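4-hydroxy-tetrahydrodipicolinate synthase from Aquifex aeolicus probably catalyses the condensation of pyruvate with aspartate semialdehyde to 4-hydroxy-tetrahydrodipicolinate in lysine biosynthesis. Local coordinates of one contact, PDB 2EHH (chain A, 1.90 Å), residues 247-252 and 268-273, beside the matching contact of the related 4-hydroxy-tetrahydrodipicolinate synthase from Thermotoga maritima, PDB 1O5K (chain B, 1.80 Å), residues 262-267 and 283-288. One frame, after least-squares fit of the local backbone (RMSD 0.46 Å); residues are numbered along the deposited sequences.

Structure 1 (2EHH); sequences TNPIPV and LPLTEM.
Ile250 packs against Thr271 and Met273 where the first turn of helix 250-258 meets the loop leading to helix 275-287, in a TIM-barrel subunit. Chi1 of -67° places its CG2 anti to the backbone N, facing Met273, and that methyl lies 3.3 Å from Met273 CG, tighter than usual for two carbons. The buried carbonyl of Thr271 abuts the same side chain, with O 3.6 Å from Ile250 CG1, and has no partner in the model. With chi2 of Met273 extended at 171°, its SD comes 4.0 Å from Pro251 CA. Against this close approach, the pair Ile250 CD1 and Leu270 CD2 is looser, at 4.3 Å. Leu270 CD1 makes ordinary contact with CD of the cis-proline Pro249 at 3.9 Å; Pro249 neighbours Thr44, a predicted pyruvate-binding residue. Glu272 points away, on the exposed side.

Structure 2 (1O5K); sequences TNPIPV and LPLVPA.
Ile265 packs against Val286 and Ala288. Its chi1 of -70° places CG2 anti to the backbone N, facing Ala288, and that methyl lies 3.8 Å from Ala288 CB and, more closely, 3.4 Å from Ala288 N. The buried carbonyl of Val286 abuts the same side chain, with O 3.3 Å from Ile265 CG1, and has no partner in the model. A water bridges the segments at this end, donating to Ile265 O at 2.7 Å and accepting from Ala288 N at 2.9 Å. Against this close approach to backbone atoms, the pair Ile265 CD1 and Leu285 CD2 is looser, at 4.4 Å. Leu285 CD1 makes ordinary contact with CD of the cis-proline Pro264 at 3.8 Å; Pro264 neighbours Thr56, a predicted pyruvate-binding residue. Pro287 points away, on the exposed side.

How the two compare
The sharpest difference is Met273(A) against Ala288(B): CG, SD and CE of Met273(A) have no counterpart in Ala288(B). The backbone differs here too, with the CA atoms 1.0 Å apart after superposition and the CB atoms 1.2 Å apart. Contact with the isoleucine persists nonetheless: Met273(A) CB lies 4.4 Å from Ile250(A) CG2, and Ala288(B) CB lies 3.8 Å from Ile265(B) CG2. The displaced backbone may thus partly offset the shorter side chain, while Ile250(A) and Leu270(A) coincide with Ile265(B) and Leu285(B) within the error. A water joining Ile265(B) O to Ala288(B) N is modelled in structure 2. On the exposed side, Glu272(A) is exchanged for Pro287(B), removing a carboxylate; the CG atoms of Glu272(A) and Pro287(B) stand 0.8 Å apart, and CD, which closes the ring of Pro287(B), has no counterpart in the side chain of Glu272(A). At Thr271(A) a methyl replaces the hydroxyl, OG1 of Thr271(A) and CG2 of Val286(B) being 0.5 Å apart.

Structure 1 (2EHH)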
# COMPACT_ATOMS: atom_id res chain seq x y z
N THR A 247 -11.08 7.73 -14.02
CA THR A 247 -12.04 7.32 -13.00
C THR A 247 -13.45 6.99 -13.52
O THR A 247 -14.09 7.82 -14.17
CB THR A 247 -12.18 8.41 -11.92
OG1 THR A 247 -10.90 8.67 -11.33
CG2 THR A 247 -13.16 7.98 -10.83
N ASN A 248 -13.91 5.78 -13.24
CA ASN A 248 -15.26 5.36 -13.63
C ASN A 248 -16.21 6.30 -12.87
O ASN A 248 -15.98 6.58 -11.69
CB ASN A 248 -15.50 3.91 -13.21
CG ASN A 248 -16.96 3.48 -13.34
OD1 ASN A 248 -17.60 3.11 -12.35
ND2 ASN A 248 -17.48 3.52 -14.55
N PRO A 249 -17.32 6.74 -13.50
CA PRO A 249 -17.84 6.47 -14.84
C PRO A 249 -17.47 7.45 -15.95
O PRO A 249 -18.20 7.56 -16.94
CB PRO A 249 -19.34 6.48 -14.60
CG PRO A 249 -19.47 7.68 -13.70
CD PRO A 249 -18.29 7.53 -12.72
N ILE A 250 -16.35 8.16 -15.84
CA ILE A 250 -16.01 9.09 -16.90
C ILE A 250 -15.89 8.40 -18.27
O ILE A 250 -16.50 8.84 -19.25
CB ILE A 250 -14.73 9.88 -16.56
CG1 ILE A 250 -15.01 10.79 -15.36
CG2 ILE A 250 -14.29 10.71 -17.77
CD1 ILE A 250 -13.80 11.53 -14.82
N PRO A 251 -15.12 7.30 -18.35
CA PRO A 251 -15.00 6.62 -19.65
C PRO A 251 -16.30 5.97 -20.15
O PRO A 251 -16.66 6.13 -21.32
CB PRO A 251 -13.92 5.58 -19.40
CG PRO A 251 -13.07 6.24 -18.34
CD PRO A 251 -14.12 6.79 -17.41
N VAL A 252 -17.01 5.26 -19.28
CA VAL A 252 -18.23 4.59 -19.71
C VAL A 252 -19.33 5.56 -20.14
O VAL A 252 -20.05 5.29 -21.10
CB VAL A 252 -18.77 3.63 -18.61
CG1 VAL A 252 -19.28 4.41 -17.42
CG2 VAL A 252 -19.86 2.74 -19.20
N LEU A 268 -19.82 18.12 -11.81
CA LEU A 268 -18.59 18.31 -11.06
C LEU A 268 -18.77 17.67 -9.69
O LEU A 268 -19.87 17.67 -9.14
CB LEU A 268 -18.28 19.81 -10.92
CG LEU A 268 -17.36 20.44 -11.97
CD1 LEU A 268 -17.51 19.75 -13.31
CD2 LEU A 268 -17.67 21.93 -12.09
N PRO A 269 -17.67 17.18 -9.08
CA PRO A 269 -16.29 17.16 -9.57
C PRO A 269 -15.90 16.28 -10.77
O PRO A 269 -14.73 16.26 -11.15
CB PRO A 269 -15.50 16.78 -8.32
CG PRO A 269 -16.41 15.80 -7.67
CD PRO A 269 -17.77 16.49 -7.78
N LEU A 270 -16.85 15.56 -11.37
CA LEU A 270 -16.50 14.74 -12.53
C LEU A 270 -16.41 15.63 -13.77
O LEU A 270 -17.15 16.60 -13.90
CB LEU A 270 -17.50 13.60 -12.73
CG LEU A 270 -17.52 12.54 -11.63
CD1 LEU A 270 -18.32 11.33 -12.09
CD2 LEU A 270 -16.10 12.11 -11.29
N THR A 271 -15.50 15.29 -14.67
CA THR A 271 -15.27 16.08 -15.88
C THR A 271 -15.07 15.21 -17.11
O THR A 271 -14.86 14.00 -17.00
CB THR A 271 -14.00 16.94 -15.72
OG1 THR A 271 -12.90 16.09 -15.36
CG2 THR A 271 -14.19 17.99 -14.64
N GLU A 272 -15.12 15.84 -18.28
CA GLU A 272 -14.92 15.11 -19.53
C GLU A 272 -13.49 14.60 -19.55
O GLU A 272 -12.61 15.12 -18.85
CB GLU A 272 -15.15 16.03 -20.74
CG GLU A 272 -16.48 16.78 -20.71
CD GLU A 272 -16.78 17.51 -22.01
OE1 GLU A 272 -15.83 17.89 -22.74
OE2 GLU A 272 -17.97 17.72 -22.30
N MET A 273 -13.25 13.57 -20.36
CA MET A 273 -11.93 12.97 -20.50
C MET A 273 -10.97 13.93 -21.17
O MET A 273 -11.38 14.93 -21.76
CB MET A 273 -12.01 11.71 -21.36
CG MET A 273 -12.83 10.58 -20.77
SD MET A 273 -13.08 9.24 -21.96
CE MET A 273 -11.54 8.34 -21.79

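Structure 2 (1O5K)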
# COMPACT_ATOMS: atom_id res chain seq x y z
N THR B 262 -11.16 7.72 -13.75
CA THR B 262 -12.18 7.26 -12.82
C THR B 262 -13.53 7.02 -13.49
O THR B 262 -14.06 7.90 -14.16
CB THR B 262 -12.36 8.31 -11.75
OG1 THR B 262 -11.12 8.48 -11.05
CG2 THR B 262 -13.42 7.85 -10.73
N ASN B 263 -14.12 5.85 -13.23
CA ASN B 263 -15.45 5.52 -13.71
C ASN B 263 -16.43 6.44 -12.97
O ASN B 263 -16.30 6.58 -11.75
CB ASN B 263 -15.73 4.05 -13.32
CG ASN B 263 -17.14 3.65 -13.49
OD1 ASN B 263 -17.79 3.24 -12.52
ND2 ASN B 263 -17.63 3.67 -14.72
N PRO B 264 -17.45 7.00 -13.62
CA PRO B 264 -17.84 6.75 -15.03
C PRO B 264 -17.36 7.72 -16.11
O PRO B 264 -18.05 7.89 -17.13
CB PRO B 264 -19.34 6.83 -14.95
CG PRO B 264 -19.59 7.91 -13.92
CD PRO B 264 -18.47 7.80 -12.91
N ILE B 265 -16.20 8.36 -15.93
CA ILE B 265 -15.71 9.24 -16.95
C ILE B 265 -15.52 8.51 -18.29
O ILE B 265 -16.08 8.98 -19.32
CB ILE B 265 -14.46 10.01 -16.50
CG1 ILE B 265 -14.85 11.03 -15.44
CG2 ILE B 265 -13.81 10.70 -17.63
CD1 ILE B 265 -13.67 11.59 -14.71
N PRO B 266 -14.78 7.40 -18.34
CA PRO B 266 -14.63 6.68 -19.63
C PRO B 266 -15.91 6.09 -20.21
O PRO B 266 -16.19 6.28 -21.40
CB PRO B 266 -13.64 5.56 -19.28
CG PRO B 266 -12.86 6.16 -18.10
CD PRO B 266 -13.98 6.72 -17.29
N VAL B 267 -16.71 5.47 -19.36
CA VAL B 267 -17.95 4.82 -19.88
C VAL B 267 -18.94 5.85 -20.50
O VAL B 267 -19.55 5.59 -21.57
CB VAL B 267 -18.59 3.88 -18.84
CG1 VAL B 267 -19.27 4.64 -17.72
CG2 VAL B 267 -19.59 2.94 -19.52
N LEU B 283 -19.72 18.12 -11.72
CA LEU B 283 -18.54 18.41 -10.92
C LEU B 283 -18.72 17.73 -9.56
O LEU B 283 -19.85 17.72 -9.02
CB LEU B 283 -18.35 19.94 -10.78
CG LEU B 283 -17.77 20.68 -11.98
CD1 LEU B 283 -17.61 22.10 -11.62
CD2 LEU B 283 -16.41 20.07 -12.37
N PRO B 284 -17.66 17.13 -8.99
CA PRO B 284 -16.27 17.25 -9.44
C PRO B 284 -15.79 16.34 -10.59
O PRO B 284 -14.60 16.35 -10.87
CB PRO B 284 -15.50 16.89 -8.16
CG PRO B 284 -16.38 15.83 -7.54
CD PRO B 284 -17.77 16.35 -7.75
N LEU B 285 -16.69 15.62 -11.27
CA LEU B 285 -16.31 14.85 -12.43
C LEU B 285 -16.35 15.74 -13.65
O LEU B 285 -17.09 16.74 -13.69
CB LEU B 285 -17.17 13.61 -12.62
CG LEU B 285 -17.19 12.62 -11.46
CD1 LEU B 285 -17.94 11.37 -11.84
CD2 LEU B 285 -15.77 12.28 -10.96
N VAL B 286 -15.46 15.43 -14.60
CA VAL B 286 -15.33 16.19 -15.83
C VAL B 286 -15.16 15.19 -16.96
O VAL B 286 -14.84 14.03 -16.70
CB VAL B 286 -14.16 17.15 -15.84
CG1 VAL B 286 -14.27 18.23 -14.70
CG2 VAL B 286 -12.81 16.38 -15.80
N PRO B 287 -15.46 15.59 -18.19
CA PRO B 287 -15.27 14.69 -19.34
C PRO B 287 -13.86 14.14 -19.56
O PRO B 287 -12.83 14.75 -19.23
CB PRO B 287 -15.68 15.57 -20.53
CG PRO B 287 -16.72 16.50 -19.95
CD PRO B 287 -16.10 16.84 -18.58
N ALA B 288 -13.85 12.98 -20.20
CA ALA B 288 -12.66 12.24 -20.52
C ALA B 288 -11.70 13.07 -21.31
O ALA B 288 -12.11 13.94 -22.10
CB ALA B 288 -13.01 10.97 -21.33
O HOH W 1 -16.31 11.45 -20.40